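Local structure of aminotransferase class-III (Ochrobactrum anthropi, 5GHG) at residues N122-K127 against S297-N302; K127-R132 against L254-E259; P280-M285 against E303-P308. The protein probably transfers amino groups between amines and carbonyl compounds as a pyridoxal-phosphate-dependent omega-transaminase of class III. The protein carries 1 engineered substitution. All coordinates share one frame; numbering follows the deposited sequence.

Interaction 1 (N122-K127 against S297-N302); sequences NDTVVK and SAFLIN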
loop_
_atom_site.group_PDB
_atom_site.type_symbol
_atom_site.label_atom_id
_atom_site.label_comp_id
_atom_site.label_asym_id
_atom_site.label_seq_id
_atom_site.Cartn_x
_atom_site.Cartn_y
_atom_site.Cartn_z
ATOM N N ASN B 122 -4.321 -4.864 7.199
ATOM C CA ASN B 122 -4.949 -6.176 7.323
ATOM C C ASN B 122 -4.009 -7.291 6.893
ATOM O O ASN B 122 -4.020 -8.389 7.469
ATOM C CB ASN B 122 -6.246 -6.211 6.524
ATOM C CG ASN B 122 -7.399 -5.573 7.276
ATOM O OD1 ASN B 122 -7.418 -5.597 8.517
ATOM N ND2 ASN B 122 -8.343 -4.983 6.551
ATOM N N ASP B 123 -3.214 -7.044 5.854
ATOM C CA ASP B 123 -2.218 -8.014 5.414
ATOM C C ASP B 123 -1.206 -8.307 6.534
ATOM O O ASP B 123 -0.875 -9.466 6.808
ATOM C CB ASP B 123 -1.518 -7.468 4.168
ATOM C CG ASP B 123 -0.672 -8.498 3.461
ATOM O OD1 ASP B 123 0.384 -8.852 4.013
ATOM O OD2 ASP B 123 -1.048 -8.923 2.333
ATOM N N THR B 124 -0.704 -7.254 7.178
ATOM C CA THR B 124 0.233 -7.417 8.274
ATOM C C THR B 124 -0.426 -8.103 9.486
ATOM O O THR B 124 0.223 -8.888 10.180
ATOM C CB THR B 124 0.794 -6.055 8.681
ATOM O OG1 THR B 124 1.373 -5.447 7.535
ATOM C CG2 THR B 124 1.843 -6.181 9.794
ATOM N N VAL B 125 -1.681 -7.783 9.771
ATOM C CA VAL B 125 -2.379 -8.474 10.854
ATOM C C VAL B 125 -2.383 -9.984 10.603
ATOM O O VAL B 125 -2.101 -10.778 11.508
ATOM C CB VAL B 125 -3.809 -7.926 11.043
ATOM C CG1 VAL B 125 -4.633 -8.871 11.920
ATOM C CG2 VAL B 125 -3.754 -6.527 11.693
ATOM N N VAL B 126 -2.708 -10.402 9.366
ATOM C CA VAL B 126 -2.722 -11.823 9.056
ATOM C C VAL B 126 -1.323 -12.426 9.270
ATOM O O VAL B 126 -1.175 -13.519 9.844
ATOM C CB VAL B 126 -3.218 -12.076 7.627
ATOM C CG1 VAL B 126 -3.042 -13.567 7.278
ATOM C CG2 VAL B 126 -4.703 -11.684 7.497
ATOM N N LYS B 127 -0.286 -11.720 8.816
ATOM C CA LYS B 127 1.081 -12.200 8.971
ATOM C C LYS B 127 1.454 -12.313 10.452
ATOM O O LYS B 127 2.076 -13.301 10.875
ATOM C CB LYS B 127 2.048 -11.243 8.258
ATOM C CG LYS B 127 3.332 -11.871 7.813
ATOM C CD LYS B 127 4.046 -11.029 6.760
ATOM C CE LYS B 127 4.826 -9.929 7.357
ATOM N NZ LYS B 127 5.815 -9.400 6.375
ATOM N N SER B 297 -2.239 4.320 7.836
ATOM C CA SER B 297 -3.153 3.404 8.507
ATOM C C SER B 297 -2.447 2.856 9.733
ATOM O O SER B 297 -1.237 3.005 9.890
ATOM C CB SER B 297 -3.597 2.275 7.579
ATOM O OG SER B 297 -4.110 2.821 6.373
ATOM N N ALA B 298 -3.216 2.195 10.586
ATOM C CA ALA B 298 -2.688 1.711 11.854
ATOM C C ALA B 298 -3.518 0.522 12.284
ATOM O O ALA B 298 -4.702 0.422 11.939
ATOM C CB ALA B 298 -2.726 2.789 12.943
ATOM N N PHE B 299 -2.905 -0.369 13.049
ATOM C CA PHE B 299 -3.708 -1.314 13.812
ATOM C C PHE B 299 -3.198 -1.361 15.247
ATOM O O PHE B 299 -2.016 -1.110 15.520
ATOM C CB PHE B 299 -3.758 -2.696 13.163
ATOM C CG PHE B 299 -2.419 -3.381 13.020
ATOM C CD1 PHE B 299 -1.648 -3.203 11.877
ATOM C CD2 PHE B 299 -1.964 -4.260 14.011
ATOM C CE1 PHE B 299 -0.440 -3.866 11.729
ATOM C CE2 PHE B 299 -0.747 -4.910 13.880
ATOM C CZ PHE B 299 0.020 -4.720 12.742
ATOM N N LEU B 300 -4.120 -1.625 16.163
ATOM C CA LEU B 300 -3.827 -1.778 17.580
ATOM C C LEU B 300 -3.998 -3.242 17.958
ATOM O O LEU B 300 -4.896 -3.925 17.438
ATOM C CB LEU B 300 -4.781 -0.932 18.416
ATOM C CG LEU B 300 -4.608 0.590 18.305
ATOM C CD1 LEU B 300 -5.872 1.283 18.766
ATOM C CD2 LEU B 300 -3.458 0.984 19.195
ATOM N N ILE B 301 -3.163 -3.717 18.882
ATOM C CA ILE B 301 -3.337 -5.060 19.420
ATOM C C ILE B 301 -3.347 -4.997 20.937
ATOM O O ILE B 301 -2.686 -4.144 21.549
ATOM C CB ILE B 301 -2.243 -6.038 18.925
ATOM C CG1 ILE B 301 -0.888 -5.628 19.462
ATOM C CG2 ILE B 301 -2.211 -6.082 17.395
ATOM C CD1 ILE B 301 0.203 -6.619 19.121
ATOM N N ASN B 302 -4.089 -5.914 21.553
ATOM C CA ASN B 302 -4.164 -5.906 23.007
ATOM C C ASN B 302 -3.042 -6.764 23.591
ATOM O O ASN B 302 -2.187 -7.304 22.869
ATOM C CB ASN B 302 -5.547 -6.322 23.477
ATOM C CG ASN B 302 -5.889 -7.762 23.151
ATOM O OD1 ASN B 302 -5.055 -8.525 22.685
ATOM N ND2 ASN B 302 -7.121 -8.140 23.421
#
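Thr124 is the first residue of the helical segment to meet Phe299: its CG2 lies 3.8 Å from Phe299 CZ, reaching the far end of the ring obliquely, with the two side chains crossing at about a right angle. The methyl stands anti to the threonine N, which leaves OG1 to bond with the O of Glu120 one turn back. Val125 follows with the larger share of the contact. Its CG2 sits over one face of the ring as a CH-pi contact, 3.8 Å from the Phe299 ring centroid and 16° off the normal, displaced a little toward the rim. Phe299 points from the strand toward the helix, and with CG between its own N and carbonyl carbon (chi1 61°) the ring brings one face to Val125 CG2 and its CZ/CE1 end to Thr124. Ile301 CG2 borders the ring edge in plane, and Tyr113 of the adjoining strand lies nearly parallel to it. Were Phe299 cut back to an alanine, Val125 CG2 would probably lose the face it rests on, and Thr124 CG2 its aromatic neighbour. Helix 118-135 laid against antiparallel strand 297-301 of a largely parallel seven-stranded sheet is the large-domain pattern of fold-type I aminotransferases; Asn122 belongs to the cofactor pocket.

Interaction 2 (K127-R132 against L254-E259); sequences KLIWYR and LLIADE. With PMP (4'-deoxy-4'-aminopyridoxal-5'-phosphate), chain C.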
loop_
_atom_site.group_PDB
_atom_site.type_symbol
_atom_site.label_atom_id
_atom_site.label_comp_id
_atom_site.label_asym_id
_atom_site.label_seq_id
_atom_site.Cartn_x
_atom_site.Cartn_y
_atom_site.Cartn_z
ATOM N N LYS B 127 -0.286 -11.720 8.816
ATOM C CA LYS B 127 1.081 -12.200 8.971
ATOM C C LYS B 127 1.454 -12.313 10.452
ATOM O O LYS B 127 2.076 -13.301 10.875
ATOM C CB LYS B 127 2.048 -11.243 8.258
ATOM C CG LYS B 127 3.332 -11.871 7.813
ATOM C CD LYS B 127 4.046 -11.029 6.760
ATOM C CE LYS B 127 4.826 -9.929 7.357
ATOM N NZ LYS B 127 5.815 -9.400 6.375
ATOM N N LEU B 128 1.099 -11.306 11.235
ATOM C CA LEU B 128 1.396 -11.314 12.658
ATOM C C LEU B 128 0.690 -12.481 13.354
ATOM O O LEU B 128 1.272 -13.144 14.209
ATOM C CB LEU B 128 0.987 -9.982 13.282
ATOM C CG LEU B 128 1.126 -9.739 14.784
ATOM C CD1 LEU B 128 1.035 -8.242 15.046
ATOM C CD2 LEU B 128 0.033 -10.497 15.580
ATOM N N ILE B 129 -0.549 -12.757 12.959
ATOM C CA ILE B 129 -1.304 -13.860 13.554
ATOM C C ILE B 129 -0.639 -15.200 13.254
ATOM O O ILE B 129 -0.522 -16.060 14.139
ATOM C CB ILE B 129 -2.762 -13.816 13.069
ATOM C CG1 ILE B 129 -3.483 -12.656 13.752
ATOM C CG2 ILE B 129 -3.491 -15.145 13.360
ATOM C CD1 ILE B 129 -4.842 -12.400 13.189
ATOM N N TRP B 130 -0.180 -15.405 12.009
ATOM C CA TRP B 130 0.509 -16.648 11.681
ATOM C C TRP B 130 1.824 -16.777 12.462
ATOM O O TRP B 130 2.154 -17.850 12.990
ATOM C CB TRP B 130 0.788 -16.739 10.184
ATOM C CG TRP B 130 -0.400 -16.879 9.346
ATOM C CD1 TRP B 130 -1.667 -17.160 9.757
ATOM C CD2 TRP B 130 -0.460 -16.756 7.919
ATOM N NE1 TRP B 130 -2.511 -17.218 8.680
ATOM C CE2 TRP B 130 -1.798 -16.976 7.538
ATOM C CE3 TRP B 130 0.493 -16.488 6.934
ATOM C CZ2 TRP B 130 -2.218 -16.920 6.205
ATOM C CZ3 TRP B 130 0.081 -16.442 5.598
ATOM C CH2 TRP B 130 -1.265 -16.652 5.252
ATOM N N TYR B 131 2.593 -15.700 12.505
ATOM C CA TYR B 131 3.814 -15.669 13.289
ATOM C C TYR B 131 3.529 -16.004 14.751
ATOM O O TYR B 131 4.224 -16.816 15.362
ATOM C CB TYR B 131 4.452 -14.272 13.167
ATOM C CG TYR B 131 5.737 -14.123 13.907
ATOM C CD1 TYR B 131 6.952 -14.405 13.301
ATOM C CD2 TYR B 131 5.742 -13.696 15.236
ATOM C CE1 TYR B 131 8.141 -14.242 13.988
ATOM C CE2 TYR B 131 6.912 -13.557 15.934
ATOM C CZ TYR B 131 8.112 -13.827 15.308
ATOM O OH TYR B 131 9.283 -13.689 16.016
ATOM N N ARG B 132 2.466 -15.417 15.293
ATOM C CA ARG B 132 2.106 -15.604 16.687
ATOM C C ARG B 132 1.704 -17.059 16.982
ATOM O O ARG B 132 2.103 -17.622 18.002
ATOM C CB ARG B 132 0.966 -14.646 17.039
ATOM C CG ARG B 132 0.452 -14.741 18.456
ATOM C CD ARG B 132 -0.700 -13.770 18.702
ATOM N NE ARG B 132 -1.248 -13.897 20.045
ATOM C CZ ARG B 132 -2.171 -14.780 20.406
ATOM N NH1 ARG B 132 -2.674 -15.635 19.525
ATOM N NH2 ARG B 132 -2.598 -14.811 21.654
ATOM N N LEU B 254 -9.508 -15.180 18.010
ATOM C CA LEU B 254 -9.313 -13.729 18.094
ATOM C C LEU B 254 -10.353 -12.982 17.261
ATOM O O LEU B 254 -10.762 -13.434 16.190
ATOM C CB LEU B 254 -7.913 -13.354 17.615
ATOM C CG LEU B 254 -6.700 -13.925 18.335
ATOM C CD1 LEU B 254 -5.440 -13.623 17.555
ATOM C CD2 LEU B 254 -6.628 -13.352 19.748
ATOM N N LEU B 255 -10.767 -11.816 17.755
ATOM C CA LEU B 255 -11.685 -10.941 17.038
ATOM C C LEU B 255 -10.911 -9.734 16.496
ATOM O O LEU B 255 -10.315 -8.983 17.269
ATOM C CB LEU B 255 -12.821 -10.456 17.934
ATOM C CG LEU B 255 -13.740 -9.413 17.309
ATOM C CD1 LEU B 255 -14.415 -9.956 16.056
ATOM C CD2 LEU B 255 -14.760 -8.959 18.326
ATOM N N ILE B 256 -10.930 -9.565 15.180
ATOM C CA ILE B 256 -10.357 -8.409 14.506
ATOM C C ILE B 256 -11.504 -7.489 14.094
ATOM O O ILE B 256 -12.365 -7.891 13.310
ATOM C CB ILE B 256 -9.551 -8.814 13.259
ATOM C CG1 ILE B 256 -8.450 -9.822 13.604
ATOM C CG2 ILE B 256 -8.933 -7.581 12.576
ATOM C CD1 ILE B 256 -7.918 -10.530 12.379
ATOM N N ALA B 257 -11.524 -6.266 14.623
ATOM C CA ALA B 257 -12.484 -5.267 14.204
ATOM C C ALA B 257 -11.828 -4.400 13.123
ATOM O O ALA B 257 -10.854 -3.694 13.397
ATOM C CB ALA B 257 -12.948 -4.407 15.384
ATOM N N ASP B 258 -12.370 -4.455 11.914
ATOM C CA ASP B 258 -11.897 -3.618 10.817
ATOM C C ASP B 258 -12.680 -2.305 10.865
ATOM O O ASP B 258 -13.802 -2.226 10.361
ATOM C CB ASP B 258 -12.081 -4.322 9.477
ATOM C CG ASP B 258 -11.449 -3.549 8.322
ATOM O OD1 ASP B 258 -11.274 -2.325 8.467
ATOM O OD2 ASP B 258 -11.117 -4.170 7.293
ATOM N N GLU B 259 -12.085 -1.285 11.477
ATOM C CA GLU B 259 -12.724 0.020 11.656
ATOM C C GLU B 259 -12.257 1.045 10.633
ATOM O O GLU B 259 -12.336 2.241 10.888
ATOM C CB GLU B 259 -12.476 0.544 13.068
ATOM C CG GLU B 259 -13.033 -0.350 14.146
ATOM C CD GLU B 259 -14.218 0.254 14.844
ATOM O OE1 GLU B 259 -14.799 1.248 14.319
ATOM O OE2 GLU B 259 -14.568 -0.261 15.925
HETATM N N1 PMP C . -10.991 -2.264 5.245
HETATM C C2 PMP C . -12.121 -1.556 4.971
HETATM C C2A PMP C . -13.329 -1.761 5.835
HETATM C C3 PMP C . -12.183 -0.668 3.875
HETATM O O3 PMP C . -13.376 -0.049 3.606
HETATM C C4 PMP C . -11.025 -0.470 3.066
HETATM C C4A PMP C . -10.967 0.523 1.919
HETATM N N4A PMP C . -12.157 0.594 1.111
HETATM C C5 PMP C . -9.862 -1.215 3.399
HETATM C C6 PMP C . -9.848 -2.044 4.511
HETATM C C5A PMP C . -8.599 -1.124 2.599
HETATM O O4P PMP C . -7.997 0.162 2.765
HETATM P P PMP C . -7.020 0.738 1.580
HETATM O O1P PMP C . -6.025 -0.310 1.235
HETATM O O2P PMP C . -6.403 1.977 2.203
HETATM O O3P PMP C . -7.866 1.054 0.367
#
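Ile129 and Ile256 meet tip to tip, CD1 of Ile129 standing 3.7 Å from CD1 of Ile256, and this is the tight part of the contact; Ile282 touches both, so the apolar layer extends onto the neighbouring strand 282-285. In both isoleucines CG1 is anti to the carbonyl carbon (chi1 -73° in Ile129, -56° in Ile256), which sends the delta methyls into the gap between helix and sheet. The axes of helical segment 127-132 and strand 254-258 run nearly antiparallel, 166° apart, and approach to 12.3 Å, a span that the two branched chains bridge.

Toward the later residues of the helix segment the fit slackens. Ile129 CG1 is 4.4 Å from Leu254 CD1, and the same methyl is met obliquely by the Arg132 guanidinium, whose NH1 is 3.9 Å from Leu254 CD1. Arg132 is partly exposed and extended; its NE and NH2 bond to the O atoms of Val305 and Arg304, fixing the head group beside the leucine.

No hydrogen bond joins helix and strand here, so apolar side-chain packing probably sets their spacing. Polar chemistry is concentrated at the other end of the strand: Asp258 OD2 lies 2.8 Å from N1 of the aminopyridoxal phosphate and is also bonded to Asn122 ND2 and His152 ND1, while Asp258 OD1 takes the N of Val260. Several bonds thus hold the carboxylate at the pyridine nitrogen, consistent with the part this aspartate plays in fold-type I enzymes, supporting the ring as an electron sink.

Interaction 3 (P280-M285 against E303-P308); sequences PDILVM and ERVYAP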
loop_
_atom_site.group_PDB
_atom_site.type_symbol
_atom_site.label_atom_id
_atom_site.label_comp_id
_atom_site.label_asym_id
_atom_site.label_seq_id
_atom_site.Cartn_x
_atom_site.Cartn_y
_atom_site.Cartn_z
ATOM N N PRO B 280 -12.928 -6.198 20.412
ATOM C CA PRO B 280 -11.898 -6.786 19.562
ATOM C C PRO B 280 -10.575 -6.981 20.285
ATOM O O PRO B 280 -10.238 -6.247 21.217
ATOM C CB PRO B 280 -11.753 -5.766 18.429
ATOM C CG PRO B 280 -12.182 -4.459 19.046
ATOM C CD PRO B 280 -13.296 -4.839 19.997
ATOM N N ASP B 281 -9.816 -7.972 19.814
ATOM C CA ASP B 281 -8.421 -8.135 20.206
ATOM C C ASP B 281 -7.477 -7.291 19.359
ATOM O O ASP B 281 -6.385 -6.937 19.823
ATOM C CB ASP B 281 -8.012 -9.607 20.090
ATOM C CG ASP B 281 -8.848 -10.512 20.967
ATOM O OD1 ASP B 281 -8.605 -10.507 22.185
ATOM O OD2 ASP B 281 -9.758 -11.212 20.441
ATOM N N ILE B 282 -7.885 -6.995 18.131
ATOM C CA ILE B 282 -7.113 -6.246 17.150
ATOM C C ILE B 282 -8.072 -5.252 16.495
ATOM O O ILE B 282 -9.197 -5.617 16.135
ATOM C CB ILE B 282 -6.483 -7.179 16.095
ATOM C CG1 ILE B 282 -5.591 -8.235 16.760
ATOM C CG2 ILE B 282 -5.709 -6.383 15.009
ATOM C CD1 ILE B 282 -5.004 -9.245 15.772
ATOM N N LEU B 283 -7.633 -4.007 16.328
ATOM C CA LEU B 283 -8.476 -2.962 15.746
ATOM C C LEU B 283 -7.695 -2.283 14.621
ATOM O O LEU B 283 -6.577 -1.825 14.846
ATOM C CB LEU B 283 -8.902 -1.936 16.801
ATOM C CG LEU B 283 -10.014 -0.972 16.409
ATOM C CD1 LEU B 283 -10.798 -0.552 17.641
ATOM C CD2 LEU B 283 -9.463 0.254 15.690
ATOM N N VAL B 284 -8.295 -2.208 13.431
ATOM C CA VAL B 284 -7.639 -1.700 12.224
ATOM C C VAL B 284 -8.274 -0.368 11.854
ATOM O O VAL B 284 -9.509 -0.245 11.814
ATOM C CB VAL B 284 -7.735 -2.696 11.060
ATOM C CG1 VAL B 284 -6.907 -2.195 9.851
ATOM C CG2 VAL B 284 -7.302 -4.122 11.470
ATOM N N MET B 285 -7.433 0.628 11.560
ATOM C CA MET B 285 -7.891 1.981 11.284
ATOM C C MET B 285 -7.226 2.526 10.020
ATOM O O MET B 285 -6.101 2.157 9.684
ATOM C CB MET B 285 -7.559 2.930 12.432
ATOM C CG MET B 285 -8.264 2.608 13.726
ATOM S SD MET B 285 -7.323 3.248 15.143
ATOM C CE MET B 285 -6.030 2.010 15.303
ATOM N N GLU B 303 -3.013 -6.867 24.922
ATOM C CA GLU B 303 -1.929 -7.590 25.571
ATOM C C GLU B 303 -2.015 -9.096 25.288
ATOM O O GLU B 303 -0.990 -9.755 25.114
ATOM C CB GLU B 303 -1.947 -7.317 27.079
ATOM C CG GLU B 303 -0.754 -7.912 27.830
ATOM C CD GLU B 303 0.579 -7.312 27.396
ATOM O OE1 GLU B 303 1.597 -8.019 27.501
ATOM O OE2 GLU B 303 0.621 -6.131 26.938
ATOM N N ARG B 304 -3.228 -9.632 25.224
ATOM C CA ARG B 304 -3.419 -11.024 24.861
ATOM C C ARG B 304 -2.697 -11.361 23.559
ATOM O O ARG B 304 -1.997 -12.370 23.465
ATOM C CB ARG B 304 -4.916 -11.322 24.734
ATOM C CG ARG B 304 -5.277 -12.709 24.230
ATOM C CD ARG B 304 -6.740 -12.757 23.866
ATOM N NE ARG B 304 -7.192 -14.090 23.481
ATOM C CZ ARG B 304 -8.406 -14.361 23.019
ATOM N NH1 ARG B 304 -9.292 -13.382 22.864
ATOM N NH2 ARG B 304 -8.730 -15.608 22.709
ATOM N N VAL B 305 -2.851 -10.501 22.540
ATOM C CA VAL B 305 -2.164 -10.722 21.279
ATOM C C VAL B 305 -0.679 -10.473 21.421
ATOM O O VAL B 305 0.142 -11.247 20.919
ATOM C CB VAL B 305 -2.780 -9.841 20.172
ATOM C CG1 VAL B 305 -1.981 -9.945 18.876
ATOM C CG2 VAL B 305 -4.242 -10.217 19.943
ATOM N N TYR B 306 -0.302 -9.387 22.096
ATOM C CA TYR B 306 1.092 -8.953 22.119
ATOM C C TYR B 306 1.975 -9.846 23.005
ATOM O O TYR B 306 3.151 -10.019 22.698
ATOM C CB TYR B 306 1.184 -7.505 22.600
ATOM C CG TYR B 306 2.595 -6.950 22.649
ATOM C CD1 TYR B 306 3.315 -6.709 21.490
ATOM C CD2 TYR B 306 3.201 -6.653 23.876
ATOM C CE1 TYR B 306 4.606 -6.196 21.534
ATOM C CE2 TYR B 306 4.486 -6.144 23.938
ATOM C CZ TYR B 306 5.184 -5.917 22.765
ATOM O OH TYR B 306 6.467 -5.417 22.830
ATOM N N ALA B 307 1.425 -10.405 24.078
ATOM C CA ALA B 307 2.245 -11.110 25.082
ATOM C C ALA B 307 3.165 -12.183 24.479
ATOM O O ALA B 307 4.370 -12.136 24.743
ATOM C CB ALA B 307 1.337 -11.718 26.148
ATOM N N PRO B 308 2.667 -13.138 23.672
ATOM C CA PRO B 308 3.581 -14.172 23.139
ATOM C C PRO B 308 4.560 -13.677 22.082
ATOM O O PRO B 308 5.519 -14.390 21.783
ATOM C CB PRO B 308 2.627 -15.217 22.541
ATOM C CG PRO B 308 1.360 -14.472 22.262
ATOM C CD PRO B 308 1.268 -13.394 23.307
HETATM O O HOH W 1 -11.662 -12.077 21.856
#
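Arg304 reaches over to Asp281 and forms a salt bridge, its NH1 donating to Asp281 OD1 at 3.0 Å with a bent N-H...O angle of 142°. The oxygen is approached on its syn side, but from 32° out of the carboxylate plane, and the two flat groups stand 77° apart, so this is a single-point grip and not a paired bidentate one. The arginine is extended from CG to NE and its CD also passes 3.4 Å from Asp281 OD1. A water lies between Asp281 OD2 and Arg304 NH1, in the guanidinium plane, though its bond from NH1 is weak.

Val305 supplies the buried side. With CG2 anti to the carbonyl carbon, that methyl comes 3.8 Å from Asp281 CB and 4.0 Å from Ile282 CG1, the valine and isoleucine chains crossing at about a right angle.

Asp281 OD2 accepts from the N of Leu255 and OD1 from Asn302 ND2, and these donors together with Arg304 would be expected to favour the ionised carboxylate. Asn302 also caps Val305 N through OD1. Here a short N-capped helix directly follows strand 297-301 and folds over the start of its antiparallel neighbour, strand 282-285, packing against the ends of strands 254-258, 282-285 and 297-301 in the central sheet of a fold-type I large domain.

All three interactions build on one central sheet, whose strands 254-258, 282-285 and 297-301 lie side by side, joined by backbone bonds such as Leu255 O to Asp281 N and Leu300 N to Leu283 O. Interactions 1 and 2 share helix 118-135 and Lys127; they are buried and essentially apolar, aromatic in the first and aliphatic in the second, and Val125 CG1 packs on Ile256 CD1 to merge them. Interaction 3 lies at the strand ends, still mostly buried, where Arg304, its exposed residue, brings in charge and water beside a small apolar patch. With the cofactor at the far end, polar pairing appears at both ends of the apolar layer.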